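PDB 2X3H: K5 lyase from Enterobacteria phage k1-5, which probably cleaves the K5 capsular polysaccharide, a heparin-like glycosaminoglycan, by elimination, as the trimeric tail spike of a bacteriophage. Local coordinates for residues Gln158-Ala163 and Phe183-Tyr188; Ser104-Asn109 and Asn129-Asn134; Val366-Ser371 and Gly393-Leu398; Glu388-Gly393 and His421-Gly426. One frame throughout, in Å; residues are numbered along the deposited sequence.

Contacts 1, 2 and 4 sample one architectural principle, the stacking of parallel strands along an elongated chain; contact 3 joins a loop to strand 363-369 and what follows it. Contacts 1 and 2 are neighbours in a single parallel sheet: strand 131-134 lies beside strand 160-163, the centres of the two contacts are about 10 Å apart, and Phe-133 N reaches Ser-161 O at 2.9 Å. Contacts 3 and 4, with centres about 8 Å apart, share Gly-393; Val-366 N lies 2.9 Å from Glu-388 O. The two groups sit on opposite sides of the chain's centre, contacts 1 and 3 being about 41 Å apart between centres. Contacts 3 and 4 alone among the four also touch the second subunit.

Contact 1: Gln158-Ala163 and Phe183-Tyr188; sequences QQVSLA and FSLIAY
Gln-158 reaches across to Phe-183 just before the chain turns its corner at Ser-184 and Leu-185. Its CB lies near Phe-183 O and the CG2 methyl of Ile-186, and CG rests on that same CG2 at 3.8 Å. The chain then bends at chi2 (-50°), which carries the amide back over to the neighbouring backbone. CD lies between Phe-183 N and Ile-186 CG2, close to equally far from both. Beyond it OE1 accepts the N-H of Phe-183 at 2.7 Å, the donor almost in line with the amide C=O (176°), while the same oxygen lies at the edge of the Phe-183 ring, in its plane. Buried Gln-159 does likewise: its OE1 takes the hydroxyl hydrogen of Ser-184 OG at 2.8 Å, and Ser-184 OG has a further partner in Tyr-236 OH.

Beyond the corner the strands run parallel, 12° apart. Ile-186 N bonds Val-160 O, and Ile-186 O in turn accepts from Leu-162 N at 2.8 Å. Val-160 CG1 meets Leu-185 CD1 at 3.7 Å, the two chains flanking one another. On the other face, Ala-163 lays its CA over the Tyr-188 ring, 4.0 Å from the centroid, a CH-pi contact, and a water joins Tyr-188 OH to Ser-161 OG. In-register pairing of successive parallel strands, with a turned corner beside it, is typical of a parallel beta-helix.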
loop_
_atom_site.group_PDB
_atom_site.type_symbol
_atom_site.label_atom_id
_atom_site.label_comp_id
_atom_site.label_asym_id
_atom_site.label_seq_id
_atom_site.Cartn_x
_atom_site.Cartn_y
_atom_site.Cartn_z
ATOM N N GLN A 158 5.895 26.471 22.808
ATOM C CA GLN A 158 6.147 25.059 22.467
ATOM C C GLN A 158 6.313 24.281 23.768
ATOM O O GLN A 158 6.937 24.774 24.716
ATOM C CB GLN A 158 7.454 24.856 21.670
ATOM C CG GLN A 158 7.869 25.900 20.620
ATOM C CD GLN A 158 6.793 26.269 19.622
ATOM O OE1 GLN A 158 5.776 25.592 19.482
ATOM N NE2 GLN A 158 7.029 27.362 18.901
ATOM N N GLN A 159 5.819 23.049 23.812
ATOM C CA GLN A 159 6.034 22.219 24.998
ATOM C C GLN A 159 7.454 21.639 25.050
ATOM O O GLN A 159 8.183 21.858 26.019
ATOM C CB GLN A 159 4.979 21.110 25.118
ATOM C CG GLN A 159 3.547 21.602 25.275
ATOM C CD GLN A 159 2.582 20.454 25.518
ATOM O OE1 GLN A 159 2.214 19.731 24.593
ATOM N NE2 GLN A 159 2.158 20.286 26.771
ATOM N N VAL A 160 7.846 20.899 24.016
ATOM C CA VAL A 160 9.215 20.392 23.907
ATOM C C VAL A 160 9.804 20.793 22.564
ATOM O O VAL A 160 9.223 20.501 21.514
ATOM C CB VAL A 160 9.270 18.851 24.021
ATOM C CG1 VAL A 160 10.673 18.336 23.739
ATOM C CG2 VAL A 160 8.818 18.398 25.395
ATOM N N SER A 161 10.948 21.476 22.605
ATOM C CA SER A 161 11.662 21.910 21.401
ATOM C C SER A 161 12.989 21.173 21.275
ATOM O O SER A 161 13.779 21.116 22.227
ATOM C CB SER A 161 11.952 23.420 21.449
ATOM O OG SER A 161 10.766 24.182 21.557
ATOM N N LEU A 162 13.224 20.600 20.099
ATOM C CA LEU A 162 14.558 20.167 19.703
ATOM C C LEU A 162 15.085 21.244 18.765
ATOM O O LEU A 162 14.788 21.249 17.563
ATOM C CB LEU A 162 14.518 18.801 19.011
ATOM C CG LEU A 162 13.883 17.672 19.831
ATOM C CD1 LEU A 162 13.863 16.355 19.056
ATOM C CD2 LEU A 162 14.581 17.504 21.196
ATOM N N ALA A 163 15.822 22.192 19.343
ATOM C CA ALA A 163 16.373 23.312 18.598
ATOM C C ALA A 163 17.675 22.821 17.988
ATOM O O ALA A 163 18.757 23.003 18.550
ATOM C CB ALA A 163 16.610 24.504 19.522
ATOM N N PHE A 183 3.412 24.201 19.317
ATOM C CA PHE A 183 3.398 22.758 19.110
ATOM C C PHE A 183 3.753 21.979 20.366
ATOM O O PHE A 183 4.486 22.461 21.241
ATOM C CB PHE A 183 4.380 22.395 17.996
ATOM C CG PHE A 183 4.014 22.995 16.676
ATOM C CD1 PHE A 183 3.291 22.257 15.749
ATOM C CD2 PHE A 183 4.364 24.301 16.366
ATOM C CE1 PHE A 183 2.923 22.804 14.532
ATOM C CE2 PHE A 183 3.996 24.858 15.142
ATOM C CZ PHE A 183 3.276 24.105 14.228
ATOM N N SER A 184 3.240 20.755 20.451
ATOM C CA SER A 184 3.616 19.874 21.549
ATOM C C SER A 184 5.072 19.453 21.437
ATOM O O SER A 184 5.822 19.542 22.396
ATOM C CB SER A 184 2.694 18.649 21.609
ATOM O OG SER A 184 1.386 19.059 21.970
ATOM N N LEU A 185 5.465 19.001 20.250
ATOM C CA LEU A 185 6.834 18.596 20.004
ATOM C C LEU A 185 7.289 19.186 18.674
ATOM O O LEU A 185 6.684 18.919 17.645
ATOM C CB LEU A 185 6.929 17.065 19.971
ATOM C CG LEU A 185 8.294 16.455 19.617
ATOM C CD1 LEU A 185 9.380 16.838 20.616
ATOM C CD2 LEU A 185 8.181 14.939 19.529
ATOM N N ILE A 186 8.347 19.988 18.701
ATOM C CA ILE A 186 8.830 20.631 17.479
ATOM C C ILE A 186 10.331 20.426 17.358
ATOM O O ILE A 186 11.064 20.649 18.306
ATOM C CB ILE A 186 8.480 22.151 17.435
ATOM C CG1 ILE A 186 9.086 22.808 16.199
ATOM C CG2 ILE A 186 8.971 22.862 18.698
ATOM C CD1 ILE A 186 8.834 24.286 16.078
ATOM N N ALA A 187 10.776 19.996 16.183
ATOM C CA ALA A 187 12.202 19.934 15.879
ATOM C C ALA A 187 12.493 20.870 14.719
ATOM O O ALA A 187 11.746 20.892 13.733
ATOM C CB ALA A 187 12.610 18.504 15.535
ATOM N N TYR A 188 13.564 21.660 14.821
ATOM C CA TYR A 188 13.897 22.606 13.756
ATOM C C TYR A 188 15.407 22.818 13.646
ATOM O O TYR A 188 16.152 22.428 14.526
ATOM C CB TYR A 188 13.167 23.945 13.952
ATOM C CG TYR A 188 13.386 24.609 15.303
ATOM C CD1 TYR A 188 12.519 24.373 16.366
ATOM C CD2 TYR A 188 14.453 25.484 15.512
ATOM C CE1 TYR A 188 12.706 24.976 17.607
ATOM C CE2 TYR A 188 14.646 26.100 16.752
ATOM C CZ TYR A 188 13.764 25.843 17.792
ATOM O OH TYR A 188 13.950 26.453 19.028
HETATM O O HOH W 1 11.668 26.636 20.489
#

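Contact 2: Ser104-Asn109 and Asn129-Asn134; sequences SGINSN and NYLVFN
Ile-106, Asn-107 and Ser-108 pair in parallel register with Leu-131, Val-132 and Phe-133, the two strands inclined by 16°. Four backbone bonds alternate along the ladder, beginning with Ile-106 N to Tyr-130 O at 2.9 Å and ending with Asn-134 N to Ser-108 O at 2.8 Å. Between them lie CA-H...O contacts such as Asn-107 CA to Val-132 O at 3.2 Å, so the carbonyl oxygen of Val-132 receives both an N-H and a C-H from the adjoining strand.

The side chains divide between the two faces. On the face of Ile-106, Ser-108, Leu-131 and Phe-133, the isoleucine and leucine extend together from the sheet; the CD2 methyl of Leu-131 touches Ile-106 CB at 4.1 Å and comes almost as near to its CD1. The leucine torsions (chi1 -57°, chi2 176°) together set that branch against the isoleucine. The other face carries Asn-107 and Val-132, with Asn-107 CB 3.8 Å from Val-132 O. Just before the strand, the ring of Tyr-130 turns its edge to the other chain: CE1 stands 3.5 Å from Ser-104 O, which lies in the ring plane. Tyr-130 OH is held by Ser-103 OG, and the ring stacks on His-123.

The Ser-108 hydroxyl bonds Leu-88 O and Tyr-110 O. Strand 106-108 is one of the two edge strands of its sheet within the chain. Helix 81-88 packs against Ile-106 through Thr-81, Ile-84 and Ala-85, while strand 160-163 continues the sheet beyond strand 131-134, Val-160 touching Leu-131 and Leu-162 touching Phe-133.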
loop_
_atom_site.group_PDB
_atom_site.type_symbol
_atom_site.label_atom_id
_atom_site.label_comp_id
_atom_site.label_asym_id
_atom_site.label_seq_id
_atom_site.Cartn_x
_atom_site.Cartn_y
_atom_site.Cartn_z
ATOM N N SER A 104 9.394 25.715 35.691
ATOM C CA SER A 104 9.352 26.755 34.668
ATOM C C SER A 104 10.204 26.327 33.481
ATOM O O SER A 104 10.630 25.174 33.409
ATOM C CB SER A 104 9.873 28.077 35.241
ATOM O OG SER A 104 9.230 28.364 36.473
ATOM N N GLY A 105 10.456 27.258 32.565
ATOM C CA GLY A 105 11.221 26.960 31.352
ATOM C C GLY A 105 12.616 26.458 31.664
ATOM O O GLY A 105 13.255 26.934 32.602
ATOM N N ILE A 106 13.091 25.494 30.879
ATOM C CA ILE A 106 14.414 24.913 31.073
ATOM C C ILE A 106 15.100 24.743 29.726
ATOM O O ILE A 106 14.454 24.393 28.741
ATOM C CB ILE A 106 14.332 23.532 31.751
ATOM C CG1 ILE A 106 13.760 23.670 33.168
ATOM C CG2 ILE A 106 15.715 22.827 31.757
ATOM C CD1 ILE A 106 13.338 22.374 33.791
ATOM N N ASN A 107 16.403 25.007 29.688
ATOM C CA ASN A 107 17.209 24.774 28.497
ATOM C C ASN A 107 18.375 23.843 28.821
ATOM O O ASN A 107 18.916 23.892 29.931
ATOM C CB ASN A 107 17.708 26.096 27.900
ATOM C CG ASN A 107 18.758 26.778 28.768
ATOM O OD1 ASN A 107 19.906 26.324 28.861
ATOM N ND2 ASN A 107 18.374 27.894 29.387
ATOM N N SER A 108 18.736 22.973 27.872
ATOM C CA SER A 108 19.881 22.077 28.036
ATOM C C SER A 108 20.452 21.651 26.691
ATOM O O SER A 108 19.724 21.587 25.705
ATOM C CB SER A 108 19.477 20.826 28.821
ATOM O OG SER A 108 20.597 19.976 29.049
ATOM N N ASN A 109 21.755 21.369 26.651
ATOM C CA ASN A 109 22.384 20.797 25.455
ATOM C C ASN A 109 22.361 19.276 25.501
ATOM O O ASN A 109 22.871 18.622 24.591
ATOM C CB ASN A 109 23.844 21.250 25.330
ATOM C CG ASN A 109 23.980 22.736 25.046
ATOM O OD1 ASN A 109 23.578 23.224 23.988
ATOM N ND2 ASN A 109 24.577 23.460 25.988
ATOM N N ASN A 129 7.879 29.065 26.076
ATOM C CA ASN A 129 8.350 27.695 25.872
ATOM C C ASN A 129 8.656 26.978 27.180
ATOM O O ASN A 129 9.018 27.619 28.182
ATOM C CB ASN A 129 9.592 27.669 24.971
ATOM C CG ASN A 129 9.330 28.243 23.583
ATOM O OD1 ASN A 129 8.195 28.227 23.096
ATOM N ND2 ASN A 129 10.388 28.758 22.936
ATOM N N TYR A 130 8.507 25.658 27.172
ATOM C CA TYR A 130 8.783 24.852 28.359
ATOM C C TYR A 130 10.191 24.272 28.287
ATOM O O TYR A 130 11.130 24.881 28.807
ATOM C CB TYR A 130 7.709 23.774 28.533
ATOM C CG TYR A 130 7.709 23.034 29.862
ATOM C CD1 TYR A 130 8.558 23.408 30.912
ATOM C CD2 TYR A 130 6.824 21.980 30.077
ATOM C CE1 TYR A 130 8.543 22.720 32.123
ATOM C CE2 TYR A 130 6.797 21.297 31.277
ATOM C CZ TYR A 130 7.652 21.674 32.298
ATOM O OH TYR A 130 7.607 20.986 33.490
ATOM N N LEU A 131 10.346 23.127 27.624
ATOM C CA LEU A 131 11.625 22.425 27.573
ATOM C C LEU A 131 12.285 22.709 26.231
ATOM O O LEU A 131 11.687 22.487 25.181
ATOM C CB LEU A 131 11.419 20.915 27.771
ATOM C CG LEU A 131 10.720 20.492 29.069
ATOM C CD1 LEU A 131 10.487 18.982 29.121
ATOM C CD2 LEU A 131 11.514 20.964 30.284
ATOM N N VAL A 132 13.508 23.225 26.267
ATOM C CA VAL A 132 14.244 23.508 25.039
ATOM C C VAL A 132 15.597 22.810 25.050
ATOM O O VAL A 132 16.463 23.093 25.893
ATOM C CB VAL A 132 14.431 25.028 24.807
ATOM C CG1 VAL A 132 15.222 25.266 23.533
ATOM C CG2 VAL A 132 13.081 25.734 24.741
ATOM N N PHE A 133 15.774 21.880 24.114
ATOM C CA PHE A 133 17.027 21.149 23.990
ATOM C C PHE A 133 17.801 21.678 22.800
ATOM O O PHE A 133 17.330 21.611 21.665
ATOM C CB PHE A 133 16.766 19.640 23.884
ATOM C CG PHE A 133 16.077 19.080 25.090
ATOM C CD1 PHE A 133 16.791 18.805 26.256
ATOM C CD2 PHE A 133 14.701 18.902 25.091
ATOM C CE1 PHE A 133 16.146 18.316 27.384
ATOM C CE2 PHE A 133 14.044 18.407 26.217
ATOM C CZ PHE A 133 14.757 18.118 27.365
ATOM N N ASN A 134 18.981 22.239 23.066
ATOM C CA ASN A 134 19.735 22.915 22.028
ATOM C C ASN A 134 20.810 22.012 21.457
ATOM O O ASN A 134 21.792 21.700 22.120
ATOM C CB ASN A 134 20.347 24.223 22.555
ATOM C CG ASN A 134 19.311 25.328 22.731
ATOM O OD1 ASN A 134 18.620 25.711 21.781
ATOM N ND2 ASN A 134 19.221 25.863 23.941
#

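Contact 3: Val366-Ser371 and Gly393-Leu398; sequences VFPSYS and GRRNDL
The guanidinium of Arg-395 stands nearly perpendicular to the Tyr-370 ring, 83° between their planes, with Tyr-370 CD1 at its edge, in plane, and reaches across to the carbonyls of Pro-368 and Tyr-370. Its chain is extended from CG to NE, and this length delivers both terminal nitrogens to the other segment. NH1 donates to Pro-368 O at 2.9 Å, the oxygen lying close to the guanidinium plane and NH1 in the plane of the carbonyl. NH2 makes a weak bond to Tyr-370 O at 3.0 Å and comes within 3.4 Å of Tyr-370 CE1, approaching the ring obliquely. Tyr-370 CG sits between the backbone N and the carbonyl carbon (chi1 58°), leaving its ring beside NH2, while its hydroxyl bonds Gly-374 O.

Other carbonyls complete the grip: NH1 also bonds Pro-392 O, and NH2 bonds Ala-372 O. A water links Tyr-370 O to Arg-394 N, 2.8 Å from each. Pro-368 and Ser-369 centre successive inverse gamma turns.

The arginine thus ties the loop after strand 386-389 to segment 366-371. Around it, Pro-368 packs on Val-389 of strand 386-389 and Tyr-370 on Met-335 of strand 329-336, while Arg-394 makes a salt bridge to Asp-327 of the second subunit.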
loop_
_atom_site.group_PDB
_atom_site.type_symbol
_atom_site.label_atom_id
_atom_site.label_comp_id
_atom_site.label_asym_id
_atom_site.label_seq_id
_atom_site.Cartn_x
_atom_site.Cartn_y
_atom_site.Cartn_z
ATOM N N VAL A 366 -8.472 6.464 -5.447
ATOM C CA VAL A 366 -9.472 6.911 -4.485
ATOM C C VAL A 366 -10.741 6.063 -4.464
ATOM O O VAL A 366 -11.112 5.459 -5.477
ATOM C CB VAL A 366 -9.854 8.383 -4.742
ATOM C CG1 VAL A 366 -8.595 9.276 -4.659
ATOM C CG2 VAL A 366 -10.539 8.531 -6.083
ATOM N N PHE A 367 -11.397 6.076 -3.301
ATOM C CA PHE A 367 -12.614 5.313 -3.043
ATOM C C PHE A 367 -13.622 6.272 -2.388
ATOM O O PHE A 367 -13.659 6.376 -1.152
ATOM C CB PHE A 367 -12.304 4.172 -2.055
ATOM C CG PHE A 367 -11.296 3.181 -2.563
ATOM C CD1 PHE A 367 -9.937 3.390 -2.366
ATOM C CD2 PHE A 367 -11.705 2.047 -3.256
ATOM C CE1 PHE A 367 -8.996 2.461 -2.849
ATOM C CE2 PHE A 367 -10.795 1.132 -3.732
ATOM C CZ PHE A 367 -9.441 1.325 -3.537
ATOM N N PRO A 368 -14.414 7.005 -3.196
ATOM C CA PRO A 368 -15.448 7.923 -2.688
ATOM C C PRO A 368 -16.698 7.150 -2.234
ATOM O O PRO A 368 -17.741 7.169 -2.898
ATOM C CB PRO A 368 -15.734 8.830 -3.892
ATOM C CG PRO A 368 -15.482 7.918 -5.091
ATOM C CD PRO A 368 -14.301 7.047 -4.673
ATOM N N SER A 369 -16.560 6.465 -1.101
ATOM C CA SER A 369 -17.644 5.648 -0.543
ATOM C C SER A 369 -18.636 6.513 0.236
ATOM O O SER A 369 -18.791 6.388 1.460
ATOM C CB SER A 369 -17.051 4.546 0.335
ATOM O OG SER A 369 -16.136 3.758 -0.431
ATOM N N TYR A 370 -19.289 7.412 -0.488
ATOM C CA TYR A 370 -20.236 8.346 0.099
ATOM C C TYR A 370 -21.182 8.862 -0.983
ATOM O O TYR A 370 -20.886 8.758 -2.189
ATOM C CB TYR A 370 -19.489 9.502 0.774
ATOM C CG TYR A 370 -18.562 10.292 -0.136
ATOM C CD1 TYR A 370 -19.070 11.216 -1.047
ATOM C CD2 TYR A 370 -17.176 10.135 -0.056
ATOM C CE1 TYR A 370 -18.224 11.952 -1.875
ATOM C CE2 TYR A 370 -16.322 10.865 -0.881
ATOM C CZ TYR A 370 -16.843 11.765 -1.779
ATOM O OH TYR A 370 -16.005 12.498 -2.584
ATOM N N SER A 371 -22.306 9.428 -0.561
ATOM C CA SER A 371 -23.352 9.845 -1.507
ATOM C C SER A 371 -23.293 11.305 -1.976
ATOM O O SER A 371 -23.926 11.665 -2.979
ATOM C CB SER A 371 -24.737 9.519 -0.947
ATOM O OG SER A 371 -25.018 10.298 0.206
ATOM N N GLY A 393 -18.285 3.930 -5.369
ATOM C CA GLY A 393 -19.382 4.041 -4.400
ATOM C C GLY A 393 -20.663 3.567 -5.066
ATOM O O GLY A 393 -20.654 2.513 -5.717
ATOM N N ARG A 394 -21.754 4.337 -4.933
ATOM C CA ARG A 394 -23.030 3.954 -5.585
ATOM C C ARG A 394 -23.205 4.574 -6.967
ATOM O O ARG A 394 -24.260 4.428 -7.591
ATOM C CB ARG A 394 -24.243 4.333 -4.725
ATOM C CG ARG A 394 -24.229 3.762 -3.303
ATOM C CD ARG A 394 -24.193 2.251 -3.292
ATOM N NE ARG A 394 -24.109 1.715 -1.930
ATOM C CZ ARG A 394 -22.974 1.604 -1.241
ATOM N NH1 ARG A 394 -21.824 1.995 -1.781
ATOM N NH2 ARG A 394 -22.986 1.092 -0.016
ATOM N N ARG A 395 -22.187 5.278 -7.445
ATOM C CA ARG A 395 -22.299 5.937 -8.749
ATOM C C ARG A 395 -22.200 4.911 -9.882
ATOM O O ARG A 395 -21.427 3.960 -9.800
ATOM C CB ARG A 395 -21.210 6.992 -8.919
ATOM C CG ARG A 395 -21.255 8.056 -7.850
ATOM C CD ARG A 395 -19.992 8.913 -7.840
ATOM N NE ARG A 395 -20.009 9.788 -6.674
ATOM C CZ ARG A 395 -19.661 9.422 -5.440
ATOM N NH1 ARG A 395 -19.239 8.181 -5.190
ATOM N NH2 ARG A 395 -19.735 10.314 -4.444
ATOM N N ASN A 396 -22.981 5.132 -10.937
ATOM C CA ASN A 396 -22.970 4.262 -12.126
ATOM C C ASN A 396 -22.280 4.908 -13.335
ATOM O O ASN A 396 -22.056 4.245 -14.351
ATOM C CB ASN A 396 -24.398 3.880 -12.533
ATOM C CG ASN A 396 -25.121 3.060 -11.475
ATOM O OD1 ASN A 396 -24.530 2.227 -10.806
ATOM N ND2 ASN A 396 -26.415 3.295 -11.337
ATOM N N ASP A 397 -21.933 6.188 -13.214
ATOM C CA ASP A 397 -21.401 6.971 -14.335
ATOM C C ASP A 397 -20.790 8.232 -13.741
ATOM O O ASP A 397 -21.474 8.982 -13.048
ATOM C CB ASP A 397 -22.576 7.326 -15.267
ATOM C CG ASP A 397 -22.178 8.146 -16.500
ATOM O OD1 ASP A 397 -21.051 8.676 -16.595
ATOM O OD2 ASP A 397 -23.059 8.297 -17.391
ATOM N N LEU A 398 -19.501 8.464 -13.974
ATOM C CA LEU A 398 -18.859 9.622 -13.362
ATOM C C LEU A 398 -19.233 10.933 -14.042
ATOM O O LEU A 398 -18.828 11.990 -13.582
ATOM C CB LEU A 398 -17.338 9.463 -13.320
ATOM C CG LEU A 398 -16.750 8.391 -12.393
ATOM C CD1 LEU A 398 -15.299 8.665 -12.175
ATOM C CD2 LEU A 398 -17.466 8.297 -11.056
HETATM O O HOH W 2 -22.108 6.796 -3.739
#

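Contact 4: Glu388-Gly393 and His421-Gly426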
loop_
_atom_site.group_PDB
_atom_site.type_symbol
_atom_site.label_atom_id
_atom_site.label_comp_id
_atom_site.label_asym_id
_atom_site.label_seq_id
_atom_site.Cartn_x
_atom_site.Cartn_y
_atom_site.Cartn_z
ATOM N N GLU A 388 -7.391 7.542 -10.417
ATOM C CA GLU A 388 -8.103 6.279 -10.565
ATOM C C GLU A 388 -9.125 6.143 -9.460
ATOM O O GLU A 388 -8.768 6.009 -8.293
ATOM C CB GLU A 388 -7.139 5.091 -10.517
ATOM C CG GLU A 388 -6.226 5.020 -11.707
ATOM C CD GLU A 388 -5.666 3.630 -11.871
ATOM O OE1 GLU A 388 -4.718 3.279 -11.135
ATOM O OE2 GLU A 388 -6.203 2.882 -12.721
ATOM N N VAL A 389 -10.399 6.207 -9.846
ATOM C CA VAL A 389 -11.509 5.965 -8.938
ATOM C C VAL A 389 -11.672 4.450 -8.877
ATOM O O VAL A 389 -12.298 3.853 -9.756
ATOM C CB VAL A 389 -12.785 6.673 -9.440
ATOM C CG1 VAL A 389 -13.978 6.387 -8.526
ATOM C CG2 VAL A 389 -12.543 8.181 -9.554
ATOM N N LYS A 390 -11.071 3.830 -7.860
ATOM C CA LYS A 390 -10.957 2.365 -7.810
ATOM C C LYS A 390 -12.274 1.675 -7.464
ATOM O O LYS A 390 -12.515 0.543 -7.882
ATOM C CB LYS A 390 -9.856 1.926 -6.846
ATOM C CG LYS A 390 -8.453 2.400 -7.230
ATOM C CD LYS A 390 -7.696 1.392 -8.078
ATOM C CE LYS A 390 -8.203 1.372 -9.501
ATOM N NZ LYS A 390 -9.229 0.305 -9.709
ATOM N N HIS A 391 -13.105 2.365 -6.687
ATOM C CA HIS A 391 -14.494 1.964 -6.545
ATOM C C HIS A 391 -15.358 3.222 -6.555
ATOM O O HIS A 391 -15.041 4.194 -5.879
ATOM C CB HIS A 391 -14.756 1.119 -5.300
ATOM C CG HIS A 391 -16.110 0.485 -5.316
ATOM N ND1 HIS A 391 -16.327 -0.830 -5.664
ATOM C CD2 HIS A 391 -17.331 1.024 -5.092
ATOM C CE1 HIS A 391 -17.628 -1.079 -5.636
ATOM N NE2 HIS A 391 -18.256 0.031 -5.291
ATOM N N PRO A 392 -16.419 3.223 -7.367
ATOM C CA PRO A 392 -17.220 4.437 -7.540
ATOM C C PRO A 392 -18.289 4.694 -6.464
ATOM O O PRO A 392 -19.126 5.583 -6.648
ATOM C CB PRO A 392 -17.898 4.188 -8.894
ATOM C CG PRO A 392 -18.127 2.719 -8.901
ATOM C CD PRO A 392 -16.895 2.123 -8.224
ATOM N N GLY A 393 -18.285 3.930 -5.369
ATOM C CA GLY A 393 -19.382 4.041 -4.400
ATOM C C GLY A 393 -20.663 3.567 -5.066
ATOM O O GLY A 393 -20.654 2.513 -5.717
ATOM N N HIS A 421 -10.036 7.749 -14.511
ATOM C CA HIS A 421 -10.557 6.401 -14.841
ATOM C C HIS A 421 -11.434 5.875 -13.718
ATOM O O HIS A 421 -11.154 6.124 -12.549
ATOM C CB HIS A 421 -9.405 5.409 -14.998
ATOM C CG HIS A 421 -8.568 5.619 -16.219
ATOM N ND1 HIS A 421 -7.643 4.687 -16.636
ATOM C CD2 HIS A 421 -8.524 6.629 -17.120
ATOM C CE1 HIS A 421 -7.048 5.125 -17.733
ATOM N NE2 HIS A 421 -7.569 6.295 -18.052
ATOM N N ALA A 422 -12.469 5.114 -14.080
ATOM C CA ALA A 422 -13.286 4.360 -13.105
ATOM C C ALA A 422 -13.489 2.951 -13.665
ATOM O O ALA A 422 -14.513 2.672 -14.312
ATOM C CB ALA A 422 -14.618 5.034 -12.894
ATOM N N PRO A 423 -12.504 2.065 -13.436
ATOM C CA PRO A 423 -12.508 0.738 -14.071
ATOM C C PRO A 423 -13.764 -0.114 -13.778
ATOM O O PRO A 423 -14.213 -0.830 -14.665
ATOM C CB PRO A 423 -11.223 0.079 -13.543
ATOM C CG PRO A 423 -10.337 1.253 -13.113
ATOM C CD PRO A 423 -11.310 2.284 -12.596
ATOM N N ALA A 424 -14.338 -0.038 -12.570
ATOM C CA ALA A 424 -15.549 -0.834 -12.274
ATOM C C ALA A 424 -16.708 -0.464 -13.180
ATOM O O ALA A 424 -17.609 -1.283 -13.435
ATOM C CB ALA A 424 -15.974 -0.678 -10.815
ATOM N N LEU A 425 -16.697 0.784 -13.644
ATOM C CA LEU A 425 -17.728 1.307 -14.542
ATOM C C LEU A 425 -17.332 1.172 -16.007
ATOM O O LEU A 425 -18.064 1.626 -16.896
ATOM C CB LEU A 425 -17.951 2.796 -14.252
ATOM C CG LEU A 425 -18.406 3.134 -12.822
ATOM C CD1 LEU A 425 -18.653 4.640 -12.665
ATOM C CD2 LEU A 425 -19.658 2.323 -12.407
ATOM N N GLY A 426 -16.138 0.646 -16.258
ATOM C CA GLY A 426 -15.634 0.565 -17.623
ATOM C C GLY A 426 -15.425 1.930 -18.260
ATOM O O GLY A 426 -15.489 2.052 -19.480
HETATM O O HOH W 3 -7.157 2.330 -15.523
HETATM O O HOH W 4 -13.741 1.506 -10.252
#
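His-421 and Glu-388, partners in a parallel beta bridge, are joined through a water that lies at the edge of the imidazole, in the ring plane: it is 2.7 Å from His-421 ND1 and donates to Glu-388 OE2 at 3.0 Å. The same ring meets Phe-386 and Tyr-428 edge-to-face. The His-391 ring has Pro-392 CD over one face, toward the rim, and Gly-393 CA at its edge. Glu-388 OE1 has a separate partner in Tyr-363 OH. The pairing continues the parallel beta-helix stack, strand 419-422 lying next to 386-389, and Val-389 N bonds His-421 O at 2.8 Å, the donor nearly in line with the carbonyl (170°).

After one bridge the chains part and prolines take over the packing. Pro-392 and Leu-425 pass head to tail, Pro-392 CG touching Leu-425 CD2 at 3.8 Å, while Pro-392 CD rests on Ala-424 CB at 3.9 Å. Lys-390 bends at three successive torsions, so that its NZ ends beside Pro-423 CG, 3.7 Å off; Pro-423 also packs on His-421 of the second subunit.

The Ala-424 N-H, within the 3-10 segment 423-425, is taken by a second water at 2.8 Å, which in turn donates to Val-389 O and, weakly, to Lys-390 O.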